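Side-chain contacts in putative enoyl-CoA hydratase/isomerase (Bordetella parapertussis, PDB 3ISA), which probably acts on acyl-CoA thioesters as a hydratase or isomerase of the crotonase family, its exact substrate and reaction being unsettled: residues R61-G66 / V114-A119; C120-C125 / D191-A196; A129-P134 / I174-D179; R145-I150 / L157-S162. One frame throughout, in Å; residues are numbered along the deposited sequence.

Contact 1. Residues R61-G66 / V114-A119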
# COMPACT_ATOMS: atom_id res chain seq x y z
N ARG D 61 -21.93 -11.43 36.07
CA ARG D 61 -22.51 -10.09 35.91
C ARG D 61 -22.09 -9.33 34.64
O ARG D 61 -22.70 -8.31 34.28
CB ARG D 61 -22.18 -9.24 37.15
CG ARG D 61 -22.82 -9.72 38.45
CD ARG D 61 -22.25 -9.00 39.68
NE ARG D 61 -21.51 -9.88 40.58
CZ ARG D 61 -20.18 -9.87 40.74
NH1 ARG D 61 -19.42 -9.02 40.07
NH2 ARG D 61 -19.62 -10.73 41.59
N ASN D 62 -21.03 -9.79 33.99
CA ASN D 62 -20.54 -9.08 32.78
C ASN D 62 -19.96 -10.00 31.70
O ASN D 62 -19.93 -11.23 31.86
CB ASN D 62 -19.54 -7.96 33.15
CG ASN D 62 -18.12 -8.49 33.42
OD1 ASN D 62 -17.92 -9.67 33.69
ND2 ASN D 62 -17.14 -7.58 33.35
N PHE D 63 -19.51 -9.37 30.61
CA PHE D 63 -18.79 -10.04 29.53
C PHE D 63 -17.30 -10.18 29.92
O PHE D 63 -16.81 -11.31 30.09
CB PHE D 63 -19.00 -9.27 28.21
CG PHE D 63 -18.27 -9.84 27.02
CD1 PHE D 63 -18.82 -10.89 26.29
CD2 PHE D 63 -17.04 -9.31 26.62
CE1 PHE D 63 -18.14 -11.42 25.18
CE2 PHE D 63 -16.35 -9.83 25.53
CZ PHE D 63 -16.90 -10.89 24.81
N SER D 64 -16.60 -9.05 30.07
CA SER D 64 -15.22 -9.02 30.58
C SER D 64 -14.75 -7.61 30.99
O SER D 64 -14.97 -6.63 30.27
CB SER D 64 -14.22 -9.58 29.55
OG SER D 64 -12.88 -9.45 30.00
N ALA D 65 -14.04 -7.56 32.12
CA ALA D 65 -13.36 -6.35 32.58
C ALA D 65 -11.96 -6.18 31.98
O ALA D 65 -11.22 -5.28 32.39
CB ALA D 65 -13.30 -6.32 34.10
N GLY D 66 -11.59 -7.02 31.01
CA GLY D 66 -10.31 -6.86 30.32
C GLY D 66 -9.14 -7.38 31.14
O GLY D 66 -9.31 -8.26 31.94
N VAL D 114 -13.80 -5.15 26.10
CA VAL D 114 -14.50 -4.45 25.03
C VAL D 114 -13.85 -4.75 23.68
O VAL D 114 -14.56 -4.91 22.69
CB VAL D 114 -14.57 -2.90 25.32
CG1 VAL D 114 -15.35 -2.15 24.21
CG2 VAL D 114 -15.18 -2.65 26.71
N ASP D 115 -12.53 -4.87 23.63
CA ASP D 115 -11.87 -5.18 22.35
C ASP D 115 -12.22 -6.59 21.81
O ASP D 115 -12.37 -6.80 20.59
CB ASP D 115 -10.36 -5.03 22.50
CG ASP D 115 -9.94 -3.61 22.84
OD1 ASP D 115 -10.41 -2.65 22.17
OD2 ASP D 115 -9.14 -3.44 23.78
N LEU D 116 -12.36 -7.54 22.73
CA LEU D 116 -12.74 -8.90 22.35
C LEU D 116 -14.14 -8.89 21.74
O LEU D 116 -14.37 -9.51 20.70
CB LEU D 116 -12.65 -9.83 23.56
CG LEU D 116 -13.12 -11.28 23.32
CD1 LEU D 116 -12.35 -11.94 22.17
CD2 LEU D 116 -12.97 -12.04 24.64
N PHE D 117 -15.04 -8.17 22.40
CA PHE D 117 -16.38 -7.90 21.90
C PHE D 117 -16.33 -7.27 20.49
O PHE D 117 -16.99 -7.76 19.56
CB PHE D 117 -17.09 -6.98 22.91
CG PHE D 117 -18.53 -6.73 22.60
CD1 PHE D 117 -19.48 -7.70 22.91
CD2 PHE D 117 -18.95 -5.52 22.05
CE1 PHE D 117 -20.83 -7.49 22.63
CE2 PHE D 117 -20.29 -5.29 21.78
CZ PHE D 117 -21.24 -6.29 22.08
N ALA D 118 -15.51 -6.22 20.33
CA ALA D 118 -15.33 -5.50 19.04
C ALA D 118 -14.82 -6.39 17.90
O ALA D 118 -15.22 -6.19 16.75
CB ALA D 118 -14.38 -4.29 19.23
N ALA D 119 -13.96 -7.36 18.24
CA ALA D 119 -13.37 -8.29 17.27
C ALA D 119 -14.42 -9.21 16.63
O ALA D 119 -14.18 -9.79 15.57
CB ALA D 119 -12.26 -9.12 17.94
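Phe63 and Phe117 both hold CG opposite the backbone N (chi1 179° and -173°), and these settings turn the ring of the loop residue and that of the helix residue onto each other. The pair is T-shaped: the edge of Phe117 is directed at the face of Phe63, with centroids 5.7 Å apart and planes at 76°. Closer in, Phe63 CE2 lies 3.8 Å from Phe117 N and 3.9 Å from Phe117 CB, so the ring also meets the root of its partner. Leu116, one residue earlier on the helix, comes to the rim of the same ring near its plane, its CG 4.1 Å from Phe63 CZ, and the two side chains stand at about a right angle. Ser64 OG accepts from Gly66 N at 2.9 Å, an ST turn, and Asn109 OD1 takes the backbone N-H of both Phe63 and Ser64. In crotonase relatives the loop after strand 53-58 and the start of helix 112-119 each lend a backbone N-H to the oxyanion hole, and probably do so here. The side chains that meet are apolar and aromatic, so the contact rests on shape and burial.

Contact 2. Residues C120-C125 / D191-A196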
# COMPACT_ATOMS: atom_id res chain seq x y z
N CYS D 120 -15.56 -9.36 17.29
CA CYS D 120 -16.64 -10.20 16.78
C CYS D 120 -17.53 -9.45 15.80
O CYS D 120 -17.74 -8.26 15.98
CB CYS D 120 -17.49 -10.73 17.94
SG CYS D 120 -16.56 -11.85 18.99
N LYS D 121 -18.03 -10.16 14.79
CA LYS D 121 -18.74 -9.53 13.67
C LYS D 121 -20.18 -9.16 14.02
O LYS D 121 -20.64 -8.07 13.66
CB LYS D 121 -18.71 -10.43 12.45
CG LYS D 121 -17.29 -10.72 11.88
CD LYS D 121 -16.65 -9.44 11.28
CE LYS D 121 -15.11 -9.54 11.16
NZ LYS D 121 -14.39 -9.41 12.49
N TRP D 122 -20.90 -10.07 14.69
CA TRP D 122 -22.26 -9.79 15.18
C TRP D 122 -22.15 -9.44 16.66
O TRP D 122 -21.63 -10.22 17.46
CB TRP D 122 -23.19 -11.00 14.96
CG TRP D 122 -23.62 -11.28 13.53
CD1 TRP D 122 -22.95 -10.95 12.38
CD2 TRP D 122 -24.82 -11.95 13.12
NE1 TRP D 122 -23.67 -11.38 11.28
CE2 TRP D 122 -24.81 -12.00 11.71
CE3 TRP D 122 -25.90 -12.51 13.81
CZ2 TRP D 122 -25.85 -12.59 10.98
CZ3 TRP D 122 -26.93 -13.10 13.08
CH2 TRP D 122 -26.89 -13.14 11.68
N ARG D 123 -22.60 -8.24 17.03
CA ARG D 123 -22.42 -7.77 18.40
C ARG D 123 -23.74 -7.29 18.97
O ARG D 123 -24.39 -6.42 18.40
CB ARG D 123 -21.38 -6.64 18.44
CG ARG D 123 -20.04 -6.99 17.82
CD ARG D 123 -19.10 -5.79 17.77
NE ARG D 123 -19.57 -4.73 16.87
CZ ARG D 123 -19.43 -4.74 15.54
NH1 ARG D 123 -19.90 -3.73 14.81
NH2 ARG D 123 -18.82 -5.76 14.93
N TYR D 124 -24.13 -7.88 20.11
CA TYR D 124 -25.37 -7.52 20.79
C TYR D 124 -25.07 -7.27 22.26
O TYR D 124 -24.14 -7.85 22.82
CB TYR D 124 -26.41 -8.65 20.68
CG TYR D 124 -26.96 -8.87 19.28
CD1 TYR D 124 -28.10 -8.20 18.84
CD2 TYR D 124 -26.35 -9.78 18.42
CE1 TYR D 124 -28.61 -8.41 17.57
CE2 TYR D 124 -26.85 -10.00 17.14
CZ TYR D 124 -27.98 -9.32 16.72
OH TYR D 124 -28.48 -9.53 15.46
N CYS D 125 -25.86 -6.40 22.89
CA CYS D 125 -25.74 -6.24 24.33
C CYS D 125 -27.10 -6.03 25.00
O CYS D 125 -28.08 -5.74 24.32
CB CYS D 125 -24.77 -5.11 24.69
SG CYS D 125 -25.35 -3.45 24.30
N ASP D 191 -29.15 -19.04 17.30
CA ASP D 191 -29.73 -19.85 16.23
C ASP D 191 -29.71 -19.12 14.89
O ASP D 191 -29.37 -19.73 13.87
CB ASP D 191 -31.17 -20.27 16.59
CG ASP D 191 -31.23 -21.34 17.69
OD1 ASP D 191 -30.22 -22.01 17.98
OD2 ASP D 191 -32.33 -21.52 18.27
N ALA D 192 -30.05 -17.83 14.89
CA ALA D 192 -30.03 -17.03 13.66
C ALA D 192 -28.61 -16.90 13.11
O ALA D 192 -28.39 -17.03 11.89
CB ALA D 192 -30.65 -15.65 13.89
N ALA D 193 -27.66 -16.64 14.00
CA ALA D 193 -26.23 -16.58 13.66
C ALA D 193 -25.73 -17.91 13.10
O ALA D 193 -25.02 -17.93 12.11
CB ALA D 193 -25.40 -16.13 14.85
N ALA D 194 -26.15 -19.02 13.72
CA ALA D 194 -25.77 -20.36 13.25
C ALA D 194 -26.27 -20.63 11.83
O ALA D 194 -25.52 -21.13 10.99
CB ALA D 194 -26.27 -21.43 14.24
N GLU D 195 -27.52 -20.25 11.55
CA GLU D 195 -28.12 -20.35 10.22
C GLU D 195 -27.36 -19.51 9.17
O GLU D 195 -27.06 -20.00 8.07
CB GLU D 195 -29.58 -19.92 10.29
CG GLU D 195 -30.41 -20.37 9.09
CD GLU D 195 -31.85 -19.86 9.14
OE1 GLU D 195 -32.44 -19.81 10.25
OE2 GLU D 195 -32.40 -19.53 8.07
N ALA D 196 -27.04 -18.27 9.52
CA ALA D 196 -26.26 -17.38 8.63
C ALA D 196 -24.86 -17.93 8.37
O ALA D 196 -24.39 -17.92 7.23
CB ALA D 196 -26.17 -15.98 9.23
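This is an apolar contact between one indole and a run of small helical residues, set toward the outside of the domain, where strand 122-125 of the main sheet is flanked by helix 186-197. Trp122 supplies the whole of the strand's share. The six-membered ring of the indole makes the approach, through CE3, CZ3, CH2 and CZ2: CZ3 comes to 3.6 Å from Ala193 CA, and CE3 to 3.8 Å from Ala193 CB. One turn further on, Ala196 CB lies 3.8 Å from Trp122 CH2 and equally near CZ2, so residues three apart on the helix receive neighbouring parts of the ring. CG opposite the carbonyl carbon (chi1 -73°) sends the indole out from the strand toward the helix. In the crotonase fold helices pack against a central sheet, and here the N-to-C directions of strand and helix run antiparallel at 177°, while the axes of these short segments approach to 11.3 Å. That separation is bridged by the large ring meeting alanines, whose short side chains let it come close to the helix backbone. Arg178 makes a cation-pi contact with the same indole. In the conformer described, Arg123 NH2 at the start of the strand reaches back to donate to Cys120 O at 2.9 Å, in the guanidinium and carbonyl planes, and NH1 forms a salt bridge with Asp154 of the second subunit.

Contact 3. Residues A129-P134 / I174-D179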
# COMPACT_ATOMS: atom_id res chain seq x y z
N ALA D 129 -26.15 -2.58 29.51
CA ALA D 129 -24.69 -2.81 29.37
C ALA D 129 -23.90 -1.51 29.19
O ALA D 129 -24.42 -0.52 28.67
CB ALA D 129 -24.41 -3.78 28.22
N GLY D 130 -22.64 -1.54 29.61
CA GLY D 130 -21.77 -0.37 29.52
C GLY D 130 -20.38 -0.79 29.07
O GLY D 130 -19.97 -1.95 29.27
N PHE D 131 -19.66 0.14 28.45
CA PHE D 131 -18.37 -0.15 27.85
C PHE D 131 -17.43 1.00 28.13
O PHE D 131 -17.83 2.17 28.05
CB PHE D 131 -18.48 -0.30 26.31
CG PHE D 131 -19.53 -1.29 25.84
CD1 PHE D 131 -19.21 -2.64 25.65
CD2 PHE D 131 -20.84 -0.85 25.55
CE1 PHE D 131 -20.19 -3.54 25.19
CE2 PHE D 131 -21.81 -1.75 25.11
CZ PHE D 131 -21.49 -3.10 24.93
N ARG D 132 -16.17 0.69 28.41
CA ARG D 132 -15.12 1.70 28.49
C ARG D 132 -13.77 1.11 28.07
O ARG D 132 -13.42 0.01 28.50
CB ARG D 132 -15.03 2.24 29.93
CG ARG D 132 -14.19 3.51 30.06
CD ARG D 132 -14.02 3.99 31.52
NE ARG D 132 -13.26 5.24 31.56
CZ ARG D 132 -12.41 5.59 32.52
NH1 ARG D 132 -12.15 4.80 33.56
NH2 ARG D 132 -11.78 6.76 32.44
N MET D 133 -13.02 1.83 27.24
CA MET D 133 -11.64 1.44 26.90
C MET D 133 -10.72 2.57 27.38
O MET D 133 -10.50 3.53 26.64
CB MET D 133 -11.47 1.21 25.38
CG MET D 133 -12.13 -0.08 24.79
SD MET D 133 -12.40 -0.03 22.99
CE MET D 133 -13.86 1.01 22.95
N PRO D 134 -10.23 2.48 28.63
CA PRO D 134 -9.46 3.55 29.29
C PRO D 134 -7.94 3.47 29.17
O PRO D 134 -7.25 4.30 29.75
CB PRO D 134 -9.86 3.40 30.76
CG PRO D 134 -10.08 1.92 30.92
CD PRO D 134 -10.44 1.34 29.55
N ILE D 174 -23.84 4.53 17.33
CA ILE D 174 -22.57 4.58 16.60
C ILE D 174 -22.25 3.30 15.81
O ILE D 174 -21.22 3.23 15.13
CB ILE D 174 -21.41 4.99 17.54
CG1 ILE D 174 -21.11 3.87 18.55
CG2 ILE D 174 -21.75 6.30 18.26
CD1 ILE D 174 -20.04 4.21 19.58
N GLY D 175 -23.13 2.30 15.89
CA GLY D 175 -22.97 1.04 15.15
C GLY D 175 -22.02 0.05 15.80
O GLY D 175 -21.59 -0.92 15.17
N PHE D 176 -21.71 0.28 17.08
CA PHE D 176 -20.89 -0.65 17.85
C PHE D 176 -21.65 -1.95 18.18
O PHE D 176 -21.05 -3.01 18.30
CB PHE D 176 -20.30 0.02 19.10
CG PHE D 176 -19.22 -0.79 19.79
CD1 PHE D 176 -18.06 -1.15 19.10
CD2 PHE D 176 -19.36 -1.19 21.10
CE1 PHE D 176 -17.06 -1.92 19.73
CE2 PHE D 176 -18.37 -1.96 21.74
CZ PHE D 176 -17.22 -2.32 21.05
N VAL D 177 -22.98 -1.85 18.35
CA VAL D 177 -23.81 -3.06 18.49
C VAL D 177 -24.88 -3.09 17.39
O VAL D 177 -25.31 -2.03 16.92
CB VAL D 177 -24.44 -3.24 19.92
CG1 VAL D 177 -23.35 -3.41 20.98
CG2 VAL D 177 -25.36 -2.09 20.29
N ARG D 178 -25.25 -4.30 16.96
CA ARG D 178 -26.32 -4.49 15.98
C ARG D 178 -27.63 -4.02 16.57
O ARG D 178 -28.42 -3.33 15.93
CB ARG D 178 -26.48 -5.97 15.63
CG ARG D 178 -25.70 -6.41 14.44
CD ARG D 178 -25.61 -7.93 14.38
NE ARG D 178 -26.67 -8.55 13.58
CZ ARG D 178 -26.60 -8.75 12.27
NH1 ARG D 178 -27.62 -9.33 11.63
NH2 ARG D 178 -25.53 -8.37 11.58
N ASP D 179 -27.84 -4.42 17.82
CA ASP D 179 -29.04 -4.09 18.55
C ASP D 179 -28.84 -4.41 20.01
O ASP D 179 -27.87 -5.08 20.39
CB ASP D 179 -30.25 -4.87 18.00
CG ASP D 179 -31.52 -4.03 17.97
OD1 ASP D 179 -31.89 -3.46 19.02
OD2 ASP D 179 -32.12 -3.93 16.88
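Phe131 and Phe176 meet as a T-shaped pair, the edge of Phe176 aimed at the face of Phe131, with planes at 89° and centroids 5.5 Å apart. The contact joins the middle strand of the small three-stranded sheet of the crotonase fold, 130-132, to the loop that follows helix 168-173. That helix ends in a Schellman motif, in which Gly175 adopts positive phi, and the chain turns there directly before Phe176. The two rings are launched differently: CG of Phe131 stands beside its backbone N (chi1 -53°), whereas CG of Phe176 is turned to the opposite side from its own N (chi1 -168°), and the side chains approach at a slant. The touch is between Phe176 CE2 and Phe131 CD1, 4.1 Å apart; CE2 rides over the face of Phe131 but displaced toward its rim, so the edge bears on one side of the ring instead of its middle. Phe131 also meets the rings of Phe117 and Phe166, and Phe176 meets Phe166 as well, which makes the pair part of a buried aromatic cluster. Val177 follows Phe176 into the contact: its CB also points toward the strand, and one methyl, CG1, comes to Phe131 CZ, the end atom of the ring, at a looser 4.4 Å.

Contact 4. Residues R145-I150 / L157-S162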
# COMPACT_ATOMS: atom_id res chain seq x y z
N ARG D 145 -7.44 0.86 16.03
CA ARG D 145 -7.84 0.92 14.63
C ARG D 145 -9.08 0.09 14.34
O ARG D 145 -9.91 0.49 13.52
CB ARG D 145 -6.71 0.45 13.72
CG ARG D 145 -5.53 1.42 13.67
CD ARG D 145 -4.66 1.09 12.48
NE ARG D 145 -3.43 1.90 12.45
CZ ARG D 145 -2.32 1.63 13.12
NH1 ARG D 145 -2.26 0.56 13.94
NH2 ARG D 145 -1.28 2.45 12.99
N ARG D 146 -9.21 -1.07 15.01
CA ARG D 146 -10.42 -1.89 14.87
C ARG D 146 -11.64 -1.16 15.37
O ARG D 146 -12.71 -1.21 14.73
CB ARG D 146 -10.28 -3.27 15.54
CG ARG D 146 -9.41 -4.26 14.71
CD ARG D 146 -9.39 -5.71 15.31
NE ARG D 146 -8.97 -5.68 16.71
CZ ARG D 146 -7.71 -5.73 17.15
NH1 ARG D 146 -6.69 -5.89 16.31
NH2 ARG D 146 -7.48 -5.66 18.45
N PHE D 147 -11.51 -0.47 16.50
CA PHE D 147 -12.63 0.32 16.99
C PHE D 147 -12.97 1.46 16.02
O PHE D 147 -14.14 1.67 15.70
CB PHE D 147 -12.38 0.80 18.41
CG PHE D 147 -13.56 1.52 19.03
CD1 PHE D 147 -14.73 0.83 19.33
CD2 PHE D 147 -13.47 2.88 19.32
CE1 PHE D 147 -15.81 1.50 19.91
CE2 PHE D 147 -14.53 3.55 19.91
CZ PHE D 147 -15.71 2.87 20.20
N ARG D 148 -11.94 2.12 15.49
CA ARG D 148 -12.08 3.13 14.45
C ARG D 148 -12.86 2.63 13.21
O ARG D 148 -13.78 3.29 12.74
CB ARG D 148 -10.71 3.67 14.03
CG ARG D 148 -10.76 4.68 12.89
CD ARG D 148 -9.43 4.69 12.18
NE ARG D 148 -9.18 3.44 11.48
CZ ARG D 148 -8.00 3.13 10.94
NH1 ARG D 148 -6.98 3.98 11.03
NH2 ARG D 148 -7.84 1.97 10.30
N ASP D 149 -12.50 1.44 12.73
CA ASP D 149 -13.10 0.82 11.54
C ASP D 149 -14.60 0.59 11.70
O ASP D 149 -15.34 0.65 10.72
CB ASP D 149 -12.40 -0.50 11.21
CG ASP D 149 -11.01 -0.29 10.62
OD1 ASP D 149 -10.60 0.85 10.35
OD2 ASP D 149 -10.33 -1.30 10.39
N ILE D 150 -15.02 0.34 12.94
CA ILE D 150 -16.43 0.12 13.26
C ILE D 150 -17.21 1.45 13.34
O ILE D 150 -18.22 1.61 12.64
CB ILE D 150 -16.58 -0.66 14.58
CG1 ILE D 150 -16.02 -2.08 14.44
CG2 ILE D 150 -18.06 -0.67 15.08
CD1 ILE D 150 -15.75 -2.77 15.81
N LEU D 157 -12.16 8.94 18.11
CA LEU D 157 -11.40 10.00 18.78
C LEU D 157 -12.18 10.52 20.00
O LEU D 157 -11.60 10.66 21.08
CB LEU D 157 -11.09 11.16 17.82
CG LEU D 157 -10.35 12.36 18.41
CD1 LEU D 157 -8.98 11.96 18.95
CD2 LEU D 157 -10.21 13.45 17.35
N SER D 158 -13.47 10.76 19.82
CA SER D 158 -14.35 11.21 20.91
C SER D 158 -14.27 10.25 22.11
O SER D 158 -14.03 10.67 23.24
CB SER D 158 -15.79 11.32 20.43
OG SER D 158 -16.66 11.74 21.47
N ILE D 159 -14.44 8.96 21.84
CA ILE D 159 -14.47 7.97 22.91
C ILE D 159 -13.09 7.62 23.47
O ILE D 159 -12.89 7.62 24.68
CB ILE D 159 -15.28 6.72 22.49
CG1 ILE D 159 -16.74 7.11 22.26
CG2 ILE D 159 -15.13 5.59 23.52
CD1 ILE D 159 -17.52 6.12 21.40
N LEU D 160 -12.15 7.29 22.59
CA LEU D 160 -10.83 6.87 23.05
C LEU D 160 -10.00 8.04 23.59
O LEU D 160 -9.32 7.89 24.61
CB LEU D 160 -10.07 6.12 21.95
CG LEU D 160 -10.82 4.91 21.36
CD1 LEU D 160 -10.00 4.31 20.22
CD2 LEU D 160 -11.18 3.87 22.43
N GLY D 161 -10.09 9.18 22.92
CA GLY D 161 -9.34 10.41 23.27
C GLY D 161 -9.53 10.93 24.69
O GLY D 161 -8.60 11.53 25.25
N SER D 162 -10.71 10.70 25.24
CA SER D 162 -11.05 11.08 26.61
C SER D 162 -11.20 9.85 27.49
O SER D 162 -11.64 9.95 28.65
CB SER D 162 -12.35 11.88 26.63
OG SER D 162 -12.17 13.15 26.02
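Phe147 is the largest participant here, its ring laid with one flank, CD2 to CZ, against Leu160 and Ile159 of the following helix. Phe147 CD2 touches Leu160 at 3.9 Å from CD1, with Leu160 CG equally close, so the branch point of the leucine bears on one corner of the ring; the two side chains run past each other in opposite directions. Ile159 comes at the rim: its CD1 lies in the ring plane, 3.9 Å from Phe147 CZ, and its side chain stands at about a right angle to the phenylalanine. CG of Phe147 faces away from its backbone N (chi1 -175°), which carries the ring out toward the second helix. Helices 144-151 and 153-161 are consecutive helices of the crotonase fold, broken at residue 152, and this apolar seam joins them. The ring of Phe176, from the loop after helix 168-173, also meets Phe147 edge-to-face. Away from the seam, Arg148 forms a side-on salt bridge with Asp149, both nitrogens going to the one oxygen: NH2 is 3.0 Å and NE 3.2 Å from Asp149 OD1, from the same side of the carboxylate plane. Arg148 also packs on Val211 of the third subunit, while Asp149 OD2 is hydrogen-bonded to His216.

Overall arrangement
From the N terminus, contact 1 comes first: it brings the loop after strand 53-58 onto helix 112-119, closing a loop that contains helix 77-95 and strand 100-105. Contact 2 opens directly afterwards at 120-125 and closes only at 191-196, tying the main sheet to helix 186-197. Within its span lies contact 3, linking the small sheet to the loop before strand 179-180, and within that lies contact 4, a short closure between successive helices. None of the four cross. In space, Phe117 and Phe176 touch to join contacts 1 and 3, and a probable hydrogen bond from Arg123 NE to Phe176 O connects contacts 2 and 3.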